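Local coordinates for protein PLP-Dependent L-Arginine Hydroxylase MppP (Streptomyces wadayamensis, PDB 6C9B) that oxidises L-arginine with the help of pyridoxal 5'-phosphate, acting as an oxidase rather than an oxygenase, and binds its product 4-hydroxy-2-ketoarginine, at residues V92-L97 with C152-T157; D201-L206 with W213-D218. All blocks are in the same frame, centred on the assembly; numbering follows the deposited sequence.

Both contacts rest on the mixed seven-stranded sheet of the large, cofactor-binding domain, their centres about 12 Å apart, and contact 1 is complete along the chain before contact 2 begins. They use two strands separated in the sheet by strand 184-188, and they work on its two faces: helix 90-101 lies against one, helix 202-209 against the other. Strand 212-218 serves both, since Val215 faces helix 202-209 while Ile216 points the other way and packs under helix 90-101, its CD1 4.0 Å from Leu97 CD2. Together the contacts make the helix-sheet-helix layering of an aminotransferase-like fold, with the Met94 side chain of contact 1 about 9 Å from the bound product.

Contact 1: V92-L97 with C152-T157; sequences VSMEIL and CVFVTT
Met94 brings its sulfur obliquely onto the CE2-CZ bond of the Phe154 ring, a Met-aromatic contact that fastens helix 90-101 to strand 152-156 in the helix-on-sheet core of the aminotransferase-like fold. The two side chains reach for each other from opposite directions, one from the helix, the other from the strand. Met94 SD sits 3.4 Å from Phe154 CE2 and 3.6 Å from Phe154 CZ, so it addresses that far bond of the ring more than its middle. The sulfur is 4.4 Å from the Phe154 ring centroid and 60° off the normal. Bends at both chi2 (72°) and chi3 (-141°) bring the end of the Met94 chain to the ring, and the methyl CE follows the sulfur, coming 3.6 Å from Phe154 CE2.

One turn along the helix, Leu97 adds a second apolar touch, this time at the rim of the ring and near its plane. Phe154 also touches residues of the strands flanking its own, Val108 and Leu110 of one and Ala186 and Asp188 of the other, while Met94 packs on Leu121 and Leu122 of helix 116-124. The helix has business at the dimer interface too: Glu95 OE2 forms a salt bridge with Arg99 of the second subunit and also comes close to the like-charged OE2 of that subunit's Glu95, a repulsion the arginine probably offsets. Met94 lies about 9 Å from the bound hydroxylated product, side chain to ligand, and none of the three touching residues belongs to the pocket. At the ring edge, Leu97 CD2 stands 3.9 Å from Phe154 CE2, the same carbon that the Met94 sulfur approaches most closely.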
# COMPACT_ATOMS: atom_id res chain seq x y z
N VAL B 92 -0.30 3.19 -4.84
CA VAL B 92 0.38 3.91 -3.76
C VAL B 92 1.38 4.92 -4.34
O VAL B 92 1.46 6.06 -3.87
CB VAL B 92 1.06 2.91 -2.80
CG1 VAL B 92 2.01 3.61 -1.83
CG2 VAL B 92 0.01 2.14 -2.01
N SER B 93 2.11 4.54 -5.39
CA SER B 93 2.96 5.51 -6.08
C SER B 93 2.12 6.69 -6.56
O SER B 93 2.54 7.86 -6.46
CB SER B 93 3.64 4.87 -7.29
OG SER B 93 4.41 3.73 -6.94
N MET B 94 0.95 6.40 -7.13
CA MET B 94 0.10 7.45 -7.67
C MET B 94 -0.44 8.35 -6.56
O MET B 94 -0.58 9.56 -6.76
CB MET B 94 -1.05 6.80 -8.47
CG MET B 94 -1.98 7.79 -9.12
SD MET B 94 -1.12 8.56 -10.51
CE MET B 94 -1.73 10.23 -10.30
N GLU B 95 -0.78 7.80 -5.40
CA GLU B 95 -1.19 8.63 -4.27
C GLU B 95 -0.07 9.57 -3.87
O GLU B 95 -0.30 10.75 -3.60
CB GLU B 95 -1.62 7.75 -3.09
CG GLU B 95 -1.92 8.51 -1.81
CD GLU B 95 -3.21 9.32 -1.80
OE1 GLU B 95 -3.92 9.39 -2.81
OE2 GLU B 95 -3.51 9.93 -0.74
N ILE B 96 1.15 9.05 -3.81
CA ILE B 96 2.31 9.88 -3.47
C ILE B 96 2.47 10.99 -4.50
O ILE B 96 2.67 12.16 -4.14
CB ILE B 96 3.56 8.99 -3.37
CG1 ILE B 96 3.47 8.07 -2.16
CG2 ILE B 96 4.82 9.84 -3.29
CD1 ILE B 96 4.45 6.91 -2.20
N LEU B 97 2.39 10.64 -5.79
CA LEU B 97 2.57 11.63 -6.84
C LEU B 97 1.46 12.68 -6.77
O LEU B 97 1.70 13.87 -6.96
CB LEU B 97 2.59 10.94 -8.20
CG LEU B 97 2.64 11.85 -9.44
CD1 LEU B 97 3.90 12.71 -9.41
CD2 LEU B 97 2.57 11.03 -10.73
N CYS B 152 1.07 19.61 -15.14
CA CYS B 152 1.44 18.22 -15.37
C CYS B 152 0.58 17.69 -16.49
O CYS B 152 -0.60 18.03 -16.58
CB CYS B 152 1.23 17.38 -14.11
SG CYS B 152 1.59 15.65 -14.28
N VAL B 153 1.20 16.90 -17.36
CA VAL B 153 0.53 16.10 -18.38
C VAL B 153 0.77 14.66 -17.99
O VAL B 153 1.92 14.27 -17.75
CB VAL B 153 1.11 16.38 -19.78
CG1 VAL B 153 0.48 15.45 -20.80
CG2 VAL B 153 0.89 17.83 -20.19
N PHE B 154 -0.30 13.88 -17.86
CA PHE B 154 -0.22 12.50 -17.37
C PHE B 154 -0.70 11.55 -18.45
O PHE B 154 -1.86 11.64 -18.89
CB PHE B 154 -1.06 12.35 -16.11
CG PHE B 154 -0.80 11.06 -15.37
CD1 PHE B 154 -1.22 9.84 -15.90
CD2 PHE B 154 -0.20 11.07 -14.16
CE1 PHE B 154 -0.98 8.66 -15.20
CE2 PHE B 154 0.02 9.90 -13.46
CZ PHE B 154 -0.36 8.70 -14.00
N VAL B 155 0.16 10.60 -18.85
CA VAL B 155 -0.16 9.66 -19.91
C VAL B 155 0.05 8.23 -19.42
O VAL B 155 1.13 7.89 -18.92
CB VAL B 155 0.69 9.89 -21.18
CG1 VAL B 155 0.32 8.85 -22.28
CG2 VAL B 155 0.48 11.29 -21.72
N THR B 156 -0.98 7.42 -19.56
CA THR B 156 -0.89 5.99 -19.31
C THR B 156 -0.52 5.33 -20.64
O THR B 156 -1.23 5.51 -21.64
CB THR B 156 -2.25 5.49 -18.81
OG1 THR B 156 -2.66 6.29 -17.69
CG2 THR B 156 -2.19 4.02 -18.40
N THR B 157 0.60 4.60 -20.66
CA THR B 157 1.04 3.97 -21.91
C THR B 157 1.79 2.68 -21.63
O THR B 157 2.75 2.67 -20.85
CB THR B 157 1.90 4.91 -22.76
OG1 THR B 157 2.33 4.20 -23.93
CG2 THR B 157 3.14 5.43 -21.99

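Contact 2: D201-L206 with W213-D218; sequences DHYAVL and WVVIED
Glu217 OE1 is held by two groups: the hydroxyl of Tyr203, which donates to it over 2.7 Å from Tyr203 OH, and Arg192 NH1, which makes a salt bridge. The phenol uses the anti lone pair of OE1, the one turned away from OE2, and the oxygen lies near the plane of the tyrosine ring, with ring and carboxylate turned 35° against each other. The Glu217 chain reaches the tyrosine by folding at its second torsion, chi2 -85°.

This is the helix-strand half of a beta-alpha-beta unit: helix 202-209 runs back antiparallel over strand 212-218, the short segments' axes 10.4 Å apart. Val215 fills the middle, its CG1 against the phenol oxygen and its CG2 3.7 Å from Leu206 CD1. Trp213 closes the other end. The edge of Tyr203 is turned toward the face of the indole in an offset edge-to-face pair, with Tyr203 CD1 3.8 Å from Trp213 CH2 and the planes at 69°. Leu206 covers the five-membered ring in a CH-pi contact, its CB 3.8 Å from that Trp213 centroid and almost straight above it. At the start of the helix Asp201 is the N-cap: its OD1 accepts from Ala204 N at 3.1 Å, met from above the carboxylate plane, while OD2 takes the amide of Gly76.

With Arg192 and the Tyr203 hydroxyl both on a buried carboxylate, Glu217 is probably kept ionised; the bond anchors the end of the tyrosine, and packing against Val215 and the indole face at its edge limits the ring's rotation.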
# COMPACT_ATOMS: atom_id res chain seq x y z
N ASP B 201 13.49 2.75 -25.22
CA ASP B 201 13.97 3.28 -23.94
C ASP B 201 13.32 4.63 -23.65
O ASP B 201 13.67 5.64 -24.26
CB ASP B 201 15.50 3.40 -23.98
CG ASP B 201 16.09 3.72 -22.62
OD1 ASP B 201 15.37 4.25 -21.75
OD2 ASP B 201 17.29 3.40 -22.42
N HIS B 202 12.34 4.65 -22.74
CA HIS B 202 11.61 5.88 -22.42
C HIS B 202 12.47 6.85 -21.62
O HIS B 202 12.33 8.07 -21.75
CB HIS B 202 10.36 5.56 -21.59
CG HIS B 202 9.26 4.91 -22.36
ND1 HIS B 202 9.48 3.93 -23.31
CD2 HIS B 202 7.91 5.08 -22.31
CE1 HIS B 202 8.33 3.55 -23.83
NE2 HIS B 202 7.36 4.23 -23.24
N TYR B 203 13.35 6.32 -20.79
CA TYR B 203 14.19 7.18 -19.96
C TYR B 203 15.20 7.94 -20.81
O TYR B 203 15.50 9.11 -20.53
CB TYR B 203 14.85 6.34 -18.87
CG TYR B 203 13.80 5.76 -17.96
CD1 TYR B 203 13.30 6.51 -16.91
CD2 TYR B 203 13.27 4.49 -18.18
CE1 TYR B 203 12.30 6.01 -16.08
CE2 TYR B 203 12.27 3.98 -17.34
CZ TYR B 203 11.80 4.78 -16.29
OH TYR B 203 10.82 4.34 -15.45
N ALA B 204 15.70 7.31 -21.88
CA ALA B 204 16.59 8.01 -22.79
C ALA B 204 15.88 9.19 -23.43
O ALA B 204 16.43 10.29 -23.52
CB ALA B 204 17.10 7.03 -23.85
N VAL B 205 14.63 8.98 -23.86
CA VAL B 205 13.84 10.07 -24.44
C VAL B 205 13.64 11.18 -23.42
O VAL B 205 13.87 12.36 -23.70
CB VAL B 205 12.49 9.54 -24.96
CG1 VAL B 205 11.64 10.69 -25.50
CG2 VAL B 205 12.72 8.48 -26.05
N LEU B 206 13.20 10.82 -22.22
CA LEU B 206 12.90 11.83 -21.21
C LEU B 206 14.14 12.62 -20.82
O LEU B 206 14.09 13.86 -20.68
CB LEU B 206 12.30 11.17 -19.97
CG LEU B 206 10.92 10.57 -20.21
CD1 LEU B 206 10.56 9.69 -19.04
CD2 LEU B 206 9.86 11.64 -20.45
N TRP B 213 10.11 15.04 -15.07
CA TRP B 213 9.33 13.85 -15.38
C TRP B 213 9.23 12.90 -14.20
O TRP B 213 10.07 12.88 -13.29
CB TRP B 213 9.91 13.08 -16.60
CG TRP B 213 11.35 12.68 -16.50
CD1 TRP B 213 12.43 13.35 -17.03
CD2 TRP B 213 11.91 11.52 -15.83
NE1 TRP B 213 13.60 12.70 -16.73
CE2 TRP B 213 13.31 11.58 -15.99
CE3 TRP B 213 11.36 10.46 -15.09
CZ2 TRP B 213 14.18 10.62 -15.46
CZ3 TRP B 213 12.23 9.51 -14.55
CH2 TRP B 213 13.62 9.59 -14.75
N VAL B 214 8.19 12.09 -14.26
CA VAL B 214 7.96 11.00 -13.31
C VAL B 214 7.43 9.84 -14.12
O VAL B 214 6.59 10.04 -15.00
CB VAL B 214 6.95 11.40 -12.22
CG1 VAL B 214 6.58 10.17 -11.36
CG2 VAL B 214 7.50 12.46 -11.35
N VAL B 215 7.90 8.63 -13.82
CA VAL B 215 7.35 7.43 -14.42
C VAL B 215 6.98 6.49 -13.30
O VAL B 215 7.77 6.30 -12.38
CB VAL B 215 8.34 6.72 -15.37
CG1 VAL B 215 7.67 5.48 -15.99
CG2 VAL B 215 8.82 7.68 -16.46
N ILE B 216 5.78 5.93 -13.36
CA ILE B 216 5.38 4.91 -12.41
C ILE B 216 5.34 3.59 -13.16
O ILE B 216 4.43 3.33 -13.94
CB ILE B 216 4.02 5.21 -11.77
CG1 ILE B 216 4.08 6.53 -11.01
CG2 ILE B 216 3.69 4.10 -10.78
CD1 ILE B 216 2.73 7.00 -10.42
N GLU B 217 6.34 2.76 -12.91
CA GLU B 217 6.31 1.41 -13.41
C GLU B 217 5.51 0.54 -12.44
O GLU B 217 5.29 0.89 -11.28
CB GLU B 217 7.72 0.85 -13.56
CG GLU B 217 8.71 1.71 -14.34
CD GLU B 217 8.67 1.52 -15.85
OE1 GLU B 217 9.40 2.27 -16.54
OE2 GLU B 217 7.94 0.64 -16.35
N ASP B 218 5.07 -0.61 -12.93
CA ASP B 218 4.29 -1.51 -12.09
C ASP B 218 4.67 -2.92 -12.50
O ASP B 218 4.65 -3.22 -13.69
CB ASP B 218 2.77 -1.27 -12.30
CG ASP B 218 1.87 -2.28 -11.58
OD1 ASP B 218 2.29 -2.86 -10.57
OD2 ASP B 218 0.71 -2.49 -12.02